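Local coordinates for protein (soluble lytic transglycosylase SLT70) (Escherichia coli, PDB 1QSA) that cleaves the glycosidic bonds between N-acetylmuramic acid and N-acetylglucosamine in peptidoglycan, leaving a 1,6-anhydro bond in the muramic acid residue, at residues L41-I46 with T59-A64; N65-P70 with G382-R387; T203-T208 with Q242-N247. One frame throughout, in Å; residues are numbered along the deposited sequence. Where two conformers were deposited one is given.

Contact 1: L41-I46 with T59-A64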
loop_
_atom_site.group_PDB
_atom_site.type_symbol
_atom_site.label_atom_id
_atom_site.label_comp_id
_atom_site.label_asym_id
_atom_site.label_seq_id
_atom_site.Cartn_x
_atom_site.Cartn_y
_atom_site.Cartn_z
ATOM N N LEU A 41 11.975 17.700 -22.587
ATOM C CA LEU A 41 12.847 17.449 -23.738
ATOM C C LEU A 41 14.307 17.722 -23.329
ATOM O O LEU A 41 15.218 16.994 -23.725
ATOM C CB LEU A 41 12.459 18.368 -24.908
ATOM C CG LEU A 41 11.095 18.108 -25.554
ATOM C CD1 LEU A 41 10.857 19.160 -26.632
ATOM C CD2 LEU A 41 11.037 16.698 -26.141
ATOM N N GLU A 42 14.531 18.787 -22.566
ATOM C CA GLU A 42 15.877 19.121 -22.122
ATOM C C GLU A 42 16.405 18.012 -21.220
ATOM O O GLU A 42 17.577 17.635 -21.304
ATOM C CB GLU A 42 15.872 20.425 -21.329
ATOM C CG GLU A 42 15.564 21.653 -22.132
ATOM C CD GLU A 42 15.625 22.905 -21.289
ATOM O OE1 GLU A 42 14.753 23.082 -20.415
ATOM O OE2 GLU A 42 16.552 23.714 -21.499
ATOM N N TYR A 43 15.528 17.488 -20.363
ATOM C CA TYR A 43 15.903 16.413 -19.457
ATOM C C TYR A 43 16.326 15.192 -20.270
ATOM O O TYR A 43 17.338 14.555 -19.963
ATOM C CB TYR A 43 14.729 16.061 -18.528
ATOM C CG TYR A 43 14.978 14.825 -17.680
ATOM C CD1 TYR A 43 15.700 14.903 -16.488
ATOM C CD2 TYR A 43 14.520 13.575 -18.095
ATOM C CE1 TYR A 43 15.961 13.751 -15.723
ATOM C CE2 TYR A 43 14.778 12.422 -17.345
ATOM C CZ TYR A 43 15.498 12.522 -16.161
ATOM O OH TYR A 43 15.755 11.368 -15.445
ATOM N N ARG A 44 15.557 14.876 -21.308
ATOM C CA ARG A 44 15.866 13.732 -22.164
ATOM C C ARG A 44 17.225 13.934 -22.841
ATOM O O ARG A 44 18.042 13.013 -22.904
ATOM C CB ARG A 44 14.757 13.521 -23.208
ATOM C CG ARG A 44 14.904 12.209 -23.973
ATOM C CD ARG A 44 13.724 11.974 -24.931
ATOM N NE ARG A 44 13.929 10.789 -25.764
ATOM C CZ ARG A 44 12.999 10.200 -26.517
ATOM N NH1 ARG A 44 11.761 10.667 -26.592
ATOM N NH2 ARG A 44 13.327 9.137 -27.233
ATOM N N GLN A 45 17.476 15.145 -23.323
ATOM C CA GLN A 45 18.744 15.465 -23.985
ATOM C C GLN A 45 19.930 15.320 -23.022
ATOM O O GLN A 45 20.953 14.708 -23.353
ATOM C CB GLN A 45 18.678 16.893 -24.508
ATOM C CG GLN A 45 19.876 17.346 -25.310
ATOM C CD GLN A 45 19.622 18.709 -25.912
ATOM O OE1 GLN A 45 19.667 19.723 -25.216
ATOM N NE2 GLN A 45 19.286 18.735 -27.197
ATOM N N ILE A 46 19.787 15.869 -21.821
ATOM C CA ILE A 46 20.866 15.802 -20.835
ATOM C C ILE A 46 21.168 14.361 -20.436
ATOM O O ILE A 46 22.332 13.936 -20.438
ATOM C CB ILE A 46 20.513 16.645 -19.593
ATOM C CG1 ILE A 46 20.481 18.125 -19.971
ATOM C CG2 ILE A 46 21.515 16.410 -18.467
ATOM C CD1 ILE A 46 19.960 19.018 -18.848
ATOM N N THR A 59 23.762 21.191 -12.959
ATOM C CA THR A 59 23.451 22.186 -11.937
ATOM C C THR A 59 22.544 23.284 -12.513
ATOM O O THR A 59 21.555 23.661 -11.886
ATOM C CB THR A 59 24.753 22.823 -11.398
ATOM O OG1 THR A 59 25.507 21.815 -10.716
ATOM C CG2 THR A 59 24.462 23.977 -10.436
ATOM N N ASN A 60 22.884 23.787 -13.699
ATOM C CA ASN A 60 22.087 24.847 -14.329
ATOM C C ASN A 60 20.661 24.383 -14.606
ATOM O O ASN A 60 19.705 25.112 -14.333
ATOM C CB ASN A 60 22.745 25.353 -15.615
ATOM C CG ASN A 60 23.998 26.177 -15.346
ATOM O OD1 ASN A 60 24.258 26.586 -14.209
ATOM N ND2 ASN A 60 24.781 26.420 -16.391
ATOM N N PHE A 61 20.516 23.144 -15.072
ATOM C CA PHE A 61 19.193 22.605 -15.364
ATOM C C PHE A 61 18.357 22.432 -14.093
ATOM O O PHE A 61 17.181 22.795 -14.048
ATOM C CB PHE A 61 19.295 21.270 -16.115
ATOM C CG PHE A 61 17.959 20.667 -16.440
ATOM C CD1 PHE A 61 17.166 21.210 -17.451
ATOM C CD2 PHE A 61 17.468 19.573 -15.715
ATOM C CE1 PHE A 61 15.907 20.678 -17.735
ATOM C CE2 PHE A 61 16.213 19.041 -15.994
ATOM C CZ PHE A 61 15.433 19.601 -17.012
ATOM N N VAL A 62 18.970 21.882 -13.056
ATOM C CA VAL A 62 18.273 21.670 -11.800
ATOM C C VAL A 62 17.840 23.009 -11.182
ATOM O O VAL A 62 16.694 23.155 -10.753
ATOM C CB VAL A 62 19.158 20.864 -10.824
ATOM C CG1 VAL A 62 18.507 20.765 -9.451
ATOM C CG2 VAL A 62 19.428 19.486 -11.398
ATOM N N ARG A 63 18.723 24.004 -11.197
ATOM C CA ARG A 63 18.381 25.305 -10.604
ATOM C C ARG A 63 17.299 26.044 -11.402
ATOM O O ARG A 63 16.467 26.747 -10.828
ATOM C CB ARG A 63 19.617 26.203 -10.455
ATOM C CG ARG A 63 20.844 25.552 -9.810
ATOM C CD ARG A 63 20.522 24.533 -8.707
ATOM N NE ARG A 63 21.214 23.265 -8.961
ATOM C CZ ARG A 63 21.286 22.239 -8.114
ATOM N NH1 ARG A 63 20.718 22.308 -6.907
ATOM N NH2 ARG A 63 21.939 21.134 -8.475
ATOM N N ALA A 64 17.281 25.828 -12.714
ATOM C CA ALA A 64 16.310 26.480 -13.590
ATOM C C ALA A 64 14.932 25.834 -13.573
ATOM O O ALA A 64 13.965 26.435 -14.032
ATOM C CB ALA A 64 16.828 26.506 -15.018
#
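Phe61 meets three side chains of helix 38-48: Glu42, Tyr43 and Ile46. Helix 38-48 and helix 55-64 follow each other in the chain. Their segments run nearly antiparallel, at 159°, with axes 11.5 Å apart, and form a helical hairpin of the alpha-superhelix.

The apolar contacts all centre on the Phe61 ring. CG of Phe61 lies anti to its backbone N (chi1 180°), which carries the ring across to the other helix. The end methyl CD1 of Ile46 presses obliquely on the base of the ring, 3.5 Å from Phe61 CG. Further out, CB of Glu42 comes within 3.6 Å of Phe61 CE1. CB of Tyr43 closes on the tip, 3.9 Å from Phe61 CZ.

The one aromatic pair is looser. Phe61 CE2 stands at the edge of the Tyr43 ring, 4.2 Å from Tyr43 CD1, and the two side chains cross at about a right angle. The Tyr43 ring itself leads away and rests on Pro70. Leu68, Ala71 and Leu74 also pack on Phe61.

An alanine in place of Phe61 would probably leave the Ile46 methyl without its partner and open a gap between the helices.

No hydrogen bond links the two segments. Their contact therefore rests on the shape of one buried ring and the carbon atoms packed against it.

Contact 2: N65-P70 with G382-R387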
loop_
_atom_site.group_PDB
_atom_site.type_symbol
_atom_site.label_atom_id
_atom_site.label_comp_id
_atom_site.label_asym_id
_atom_site.label_seq_id
_atom_site.Cartn_x
_atom_site.Cartn_y
_atom_site.Cartn_z
ATOM N N ASN A 65 14.835 24.633 -13.014
ATOM C CA ASN A 65 13.577 23.892 -12.998
ATOM C C ASN A 65 13.260 23.328 -11.610
ATOM O O ASN A 65 13.071 22.116 -11.452
ATOM C CB ASN A 65 13.666 22.770 -14.045
ATOM C CG ASN A 65 13.825 23.305 -15.462
ATOM O OD1 ASN A 65 12.833 23.603 -16.132
ATOM N ND2 ASN A 65 15.070 23.447 -15.920
ATOM N N PRO A 66 13.085 24.218 -10.602
ATOM C CA PRO A 66 12.792 23.817 -9.222
ATOM C C PRO A 66 11.557 22.960 -8.951
ATOM O O PRO A 66 11.543 22.192 -7.989
ATOM C CB PRO A 66 12.731 25.156 -8.476
ATOM C CG PRO A 66 12.238 26.105 -9.511
ATOM C CD PRO A 66 12.998 25.684 -10.749
ATOM N N THR A 67 10.526 23.087 -9.786
ATOM C CA THR A 67 9.307 22.311 -9.600
ATOM C C THR A 67 9.117 21.150 -10.584
ATOM O O THR A 67 8.087 20.474 -10.566
ATOM C CB THR A 67 8.046 23.212 -9.632
ATOM O OG1 THR A 67 7.920 23.818 -10.922
ATOM C CG2 THR A 67 8.137 24.303 -8.547
ATOM N N LEU A 68 10.118 20.904 -11.425
ATOM C CA LEU A 68 10.036 19.817 -12.396
ATOM C C LEU A 68 10.435 18.510 -11.687
ATOM O O LEU A 68 11.586 18.365 -11.268
ATOM C CB LEU A 68 10.989 20.102 -13.555
ATOM C CG LEU A 68 10.995 19.065 -14.678
ATOM C CD1 LEU A 68 9.667 19.112 -15.432
ATOM C CD2 LEU A 68 12.155 19.359 -15.624
ATOM N N PRO A 69 9.507 17.535 -11.573
ATOM C CA PRO A 69 9.878 16.290 -10.890
ATOM C C PRO A 69 11.175 15.617 -11.387
ATOM O O PRO A 69 12.022 15.263 -10.566
ATOM C CB PRO A 69 8.626 15.420 -11.030
ATOM C CG PRO A 69 7.514 16.443 -11.030
ATOM C CD PRO A 69 8.073 17.525 -11.937
ATOM N N PRO A 70 11.362 15.451 -12.715
ATOM C CA PRO A 70 12.628 14.813 -13.115
ATOM C C PRO A 70 13.903 15.636 -12.843
ATOM O O PRO A 70 14.998 15.068 -12.790
ATOM C CB PRO A 70 12.430 14.514 -14.603
ATOM C CG PRO A 70 11.364 15.480 -15.032
ATOM C CD PRO A 70 10.426 15.495 -13.854
ATOM N N GLY A 382 -0.312 29.157 -13.207
ATOM C CA GLY A 382 1.128 29.134 -13.369
ATOM C C GLY A 382 1.707 28.099 -14.312
ATOM O O GLY A 382 0.978 27.315 -14.927
ATOM N N PRO A 383 3.035 28.097 -14.469
ATOM C CA PRO A 383 3.704 27.142 -15.355
ATOM C C PRO A 383 3.559 25.675 -14.937
ATOM O O PRO A 383 3.466 24.813 -15.808
ATOM C CB PRO A 383 5.162 27.621 -15.360
ATOM C CG PRO A 383 5.294 28.442 -14.126
ATOM C CD PRO A 383 3.974 29.108 -13.952
ATOM N N GLU A 384 3.510 25.375 -13.630
ATOM C CA GLU A 384 3.355 23.968 -13.249
ATOM C C GLU A 384 1.980 23.454 -13.702
ATOM O O GLU A 384 1.870 22.342 -14.232
ATOM C CB GLU A 384 3.596 23.710 -11.742
ATOM C CG GLU A 384 3.538 22.195 -11.419
ATOM C CD GLU A 384 4.308 21.757 -10.171
ATOM O OE1 GLU A 384 4.289 22.478 -9.137
ATOM O OE2 GLU A 384 4.908 20.654 -10.217
ATOM N N MET A 385 0.934 24.265 -13.544
ATOM C CA MET A 385 -0.387 23.833 -14.000
ATOM C C MET A 385 -0.387 23.651 -15.526
ATOM O O MET A 385 -1.019 22.741 -16.045
ATOM C CB MET A 385 -1.480 24.830 -13.596
ATOM C CG MET A 385 -2.893 24.359 -13.942
ATOM S SD MET A 385 -3.378 22.833 -13.066
ATOM C CE MET A 385 -4.041 23.507 -11.543
ATOM N N ALA A 386 0.322 24.522 -16.246
ATOM C CA ALA A 386 0.390 24.396 -17.696
ATOM C C ALA A 386 1.040 23.053 -18.080
ATOM O O ALA A 386 0.629 22.425 -19.053
ATOM C CB ALA A 386 1.151 25.564 -18.304
ATOM N N ARG A 387 2.037 22.602 -17.308
ATOM C CA ARG A 387 2.664 21.305 -17.604
ATOM C C ARG A 387 1.661 20.184 -17.320
ATOM O O ARG A 387 1.541 19.248 -18.104
ATOM C CB ARG A 387 3.937 21.088 -16.783
ATOM C CG ARG A 387 5.076 22.048 -17.163
ATOM C CD ARG A 387 6.431 21.521 -16.725
ATOM N NE ARG A 387 6.545 21.428 -15.275
ATOM C CZ ARG A 387 6.843 22.438 -14.466
ATOM N NH1 ARG A 387 7.061 23.657 -14.954
ATOM N NH2 ARG A 387 6.912 22.236 -13.158
#
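Arg387 turns the edge of its flat guanidinium to Thr67. OG1 of Thr67 lies only 9° out of the guanidinium plane, and CB of Thr67 is at the same edge. One face of the group lies against CA of Glu384, one helical turn back, offset toward the rim.

This contact joins the N-terminal part of the alpha-superhelix to the L domain, more than 300 residues later. It helps to close the ring-shaped fold known for Slt70. On one side is a type I beta turn, Asn65 to Leu68, with Leu68 at the N-cap of helix 69-84. On the other is the first turn of helix 383-393, with Gly382 at its N-cap.

The one clear hydrogen bond across the contact runs from Arg387 NH2 to Thr67 OG1, 2.9 Å long at 155°. The arginine chain bends at CG-CD (chi3 -65°) and so brings its end back over its own helix toward the turn. Its strongest polar partner is Glu403 of helix 397-408, which binds NE in a salt bridge. The bridge from Arg387 NH2 to Glu384 OE2 is long, at 3.9 Å.

Glu384 is buried, and its carboxylate lies beside Thr67. OE2 of Glu384 is 3.2 Å from Thr67 O, but both are acceptors and do not bond. Thr67 O takes a hydrogen bond from Asn406 ND2. Glu403 is also close to Glu384, and this crowding of acids may raise the pKa of one of them. Arg387 probably offsets part of that charge.

The methyl CD1 of Leu68 packs against the guanidinium end of Arg387, 3.9 Å from Arg387 NE, the two side chains crossing at about a right angle.

Contact 3: T203-T208 with Q242-N247; sequences TFARTT and QAQQLN. With SO4 (sulfate ion), chain G.
Arg206 and Ala243 bring the backbones to their closest approach, 5.2 Å between CA atoms, where the C-terminal ends of helix 201-207 and helix 230-243 meet.

Small side chains allow this. CB of Ala205 and CB of Ala243 touch at 4.0 Å. CB of Ala205 also rests on the Gln244 chain, 3.8 Å from Gln244 CG. CG of Arg206 lies against Ala243 CB at 3.7 Å. Beyond CG the arginine runs extended to NE.

No direct hydrogen bond crosses between the segments, and two waters bridge them instead. Water 1 accepts from Gln244 NE2 (2.9 Å) and donates to Ala205 O and Thr208 OG1. It thus ties the end of one helix to the side chain that follows the other. Gln244 reaches it with CG anti to the carbonyl carbon (chi1 -61°) and an extended chain beyond. NE2 of Gln244 also donates to Thr214 O, so both its bonds hold the amide in place. Thr208 OG1 in turn donates to Phe204 O, 2.8 Å away and tilted 31° from the carbonyl plane. Water 2 lies at the edge of the Arg206 guanidinium, in its plane, and accepts from NE. Its bond to Gln242 OE1 is weak.

Gln244 is the first residue to leave the helix, and Gln245 after it takes left-handed backbone angles. The Gln245 side chain bends at chi2 and holds a sulfate, probably from the crystallisation liquor: Gln245 NE2 donates to O3 of the sulfate at 3.0 Å and 166°. Ala210 N binds the same ion.

Between these two helices in the chain comes helix 212-228, which packs on Phe204 and Gln244. Such contact between a helix and the next but one is characteristic of an alpha-superhelix.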
loop_
_atom_site.group_PDB
_atom_site.type_symbol
_atom_site.label_atom_id
_atom_site.label_comp_id
_atom_site.label_asym_id
_atom_site.label_seq_id
_atom_site.Cartn_x
_atom_site.Cartn_y
_atom_site.Cartn_z
ATOM N N THR A 203 17.708 -25.666 19.726
ATOM C CA THR A 203 19.145 -25.953 19.800
ATOM C C THR A 203 19.880 -24.614 19.955
ATOM O O THR A 203 20.766 -24.483 20.801
ATOM C CB THR A 203 19.643 -26.675 18.528
ATOM O OG1 THR A 203 18.964 -27.928 18.399
ATOM C CG2 THR A 203 21.134 -26.936 18.601
ATOM N N PHE A 204 19.464 -23.616 19.173
ATOM C CA PHE A 204 20.050 -22.272 19.230
ATOM C C PHE A 204 19.926 -21.715 20.656
ATOM O O PHE A 204 20.891 -21.205 21.217
ATOM C CB PHE A 204 19.328 -21.342 18.232
ATOM C CG PHE A 204 19.759 -19.891 18.305
ATOM C CD1 PHE A 204 20.852 -19.435 17.559
ATOM C CD2 PHE A 204 19.054 -18.975 19.093
ATOM C CE1 PHE A 204 21.234 -18.085 17.597
ATOM C CE2 PHE A 204 19.428 -17.622 19.141
ATOM C CZ PHE A 204 20.521 -17.177 18.388
ATOM N N ALA A 205 18.732 -21.839 21.233
ATOM C CA ALA A 205 18.438 -21.346 22.576
ATOM C C ALA A 205 19.235 -22.037 23.687
ATOM O O ALA A 205 19.617 -21.408 24.665
ATOM C CB ALA A 205 16.948 -21.479 22.858
ATOM N N ARG A 206 19.468 -23.336 23.530
ATOM C CA ARG A 206 20.199 -24.102 24.532
ATOM C C ARG A 206 21.719 -24.001 24.426
ATOM O O ARG A 206 22.413 -24.083 25.439
ATOM C CB ARG A 206 19.790 -25.575 24.466
ATOM C CG ARG A 206 18.357 -25.842 24.864
ATOM C CD ARG A 206 17.987 -27.283 24.589
ATOM N NE ARG A 206 16.740 -27.650 25.249
ATOM C CZ ARG A 206 16.086 -28.789 25.037
ATOM N NH1 ARG A 206 16.548 -29.669 24.159
ATOM N NH2 ARG A 206 14.956 -29.037 25.692
ATOM N N THR A 207 22.234 -23.822 23.210
ATOM C CA THR A 207 23.678 -23.751 23.002
ATOM C C THR A 207 24.311 -22.362 23.037
ATOM O O THR A 207 25.532 -22.242 22.938
ATOM C CB THR A 207 24.100 -24.459 21.702
ATOM O OG1 THR A 207 23.530 -23.784 20.572
ATOM C CG2 THR A 207 23.648 -25.912 21.721
ATOM N N THR A 208 23.490 -21.320 23.136
ATOM C CA THR A 208 23.995 -19.948 23.211
ATOM C C THR A 208 23.578 -19.364 24.555
ATOM O O THR A 208 22.619 -19.829 25.181
ATOM C CB THR A 208 23.432 -19.025 22.078
ATOM O OG1 THR A 208 22.023 -18.827 22.264
ATOM C CG2 THR A 208 23.694 -19.612 20.699
ATOM N N GLN A 242 12.536 -22.318 29.432
ATOM C CA GLN A 242 13.544 -22.810 30.368
ATOM C C GLN A 242 14.972 -22.594 29.844
ATOM O O GLN A 242 15.857 -22.202 30.600
ATOM C CB GLN A 242 13.301 -24.289 30.675
ATOM C CG GLN A 242 14.251 -24.885 31.708
ATOM C CD GLN A 242 15.241 -25.848 31.086
ATOM O OE1 GLN A 242 16.253 -25.436 30.513
ATOM N NE2 GLN A 242 14.945 -27.142 31.175
ATOM N N ALA A 243 15.183 -22.832 28.551
ATOM C CA ALA A 243 16.503 -22.656 27.936
ATOM C C ALA A 243 17.019 -21.214 27.982
ATOM O O ALA A 243 18.233 -20.985 28.069
ATOM C CB ALA A 243 16.486 -23.156 26.500
ATOM N N GLN A 244 16.109 -20.243 27.926
ATOM C CA GLN A 244 16.507 -18.837 27.951
ATOM C C GLN A 244 16.048 -18.057 29.172
ATOM O O GLN A 244 16.165 -16.829 29.200
ATOM C CB GLN A 244 16.047 -18.127 26.673
ATOM C CG GLN A 244 16.655 -18.720 25.425
ATOM C CD GLN A 244 16.333 -17.903 24.187
ATOM O OE1 GLN A 244 15.173 -17.554 23.952
ATOM N NE2 GLN A 244 17.353 -17.610 23.384
ATOM N N GLN A 245 15.553 -18.772 30.185
ATOM C CA GLN A 245 15.072 -18.167 31.433
ATOM C C GLN A 245 14.149 -16.988 31.141
ATOM O O GLN A 245 14.281 -15.922 31.732
ATOM C CB GLN A 245 16.250 -17.705 32.309
ATOM C CG GLN A 245 17.445 -18.672 32.374
ATOM C CD GLN A 245 18.595 -18.267 31.432
ATOM O OE1 GLN A 245 18.972 -17.094 31.356
ATOM N NE2 GLN A 245 19.149 -19.242 30.715
ATOM N N LEU A 246 13.206 -17.186 30.225
ATOM C CA LEU A 246 12.292 -16.118 29.838
ATOM C C LEU A 246 11.384 -15.611 30.953
ATOM O O LEU A 246 10.912 -16.392 31.788
ATOM C CB LEU A 246 11.448 -16.558 28.642
ATOM C CG LEU A 246 12.202 -16.996 27.386
ATOM C CD1 LEU A 246 11.194 -17.376 26.323
ATOM C CD2 LEU A 246 13.129 -15.900 26.877
ATOM N N ASN A 247 11.168 -14.299 30.975
ATOM C CA ASN A 247 10.298 -13.694 31.971
ATOM C C ASN A 247 8.846 -13.845 31.517
ATOM O O ASN A 247 8.588 -14.377 30.426
ATOM C CB ASN A 247 10.670 -12.223 32.233
ATOM C CG ASN A 247 10.520 -11.335 31.006
ATOM O OD1 ASN A 247 9.589 -11.482 30.222
ATOM N ND2 ASN A 247 11.427 -10.374 30.864
HETATM S S SO4 G . 22.856 -19.227 29.899
HETATM O O1 SO4 G . 23.643 -20.263 29.210
HETATM O O2 SO4 G . 23.662 -17.998 30.031
HETATM O O3 SO4 G . 21.637 -18.935 29.120
HETATM O O4 SO4 G . 22.475 -19.713 31.242
HETATM O O HOH W 1 19.932 -18.545 24.327
HETATM O O HOH W 2 15.189 -26.552 27.554
#

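How the contacts relate
Contacts 1 and 2 adjoin, with centres 13 Å apart. Phe61 CZ packs on Leu68 CD2 at 3.6 Å, so the ring that joins the hairpin also backs the turn of contact 2. Contact 3 lies about 60 Å from both, between centres, and on the opposite side of the chain's centre from contact 2. Contacts 1 and 3 are local, joining helices close in sequence, and both are partly buried. Contact 1 is apolar; contact 3 combines alanine packing with bridging waters near the surface. Contact 2 is the buried, long-range one. It alone has a direct hydrogen bond between its segments, beside the buried Glu384 and Arg387.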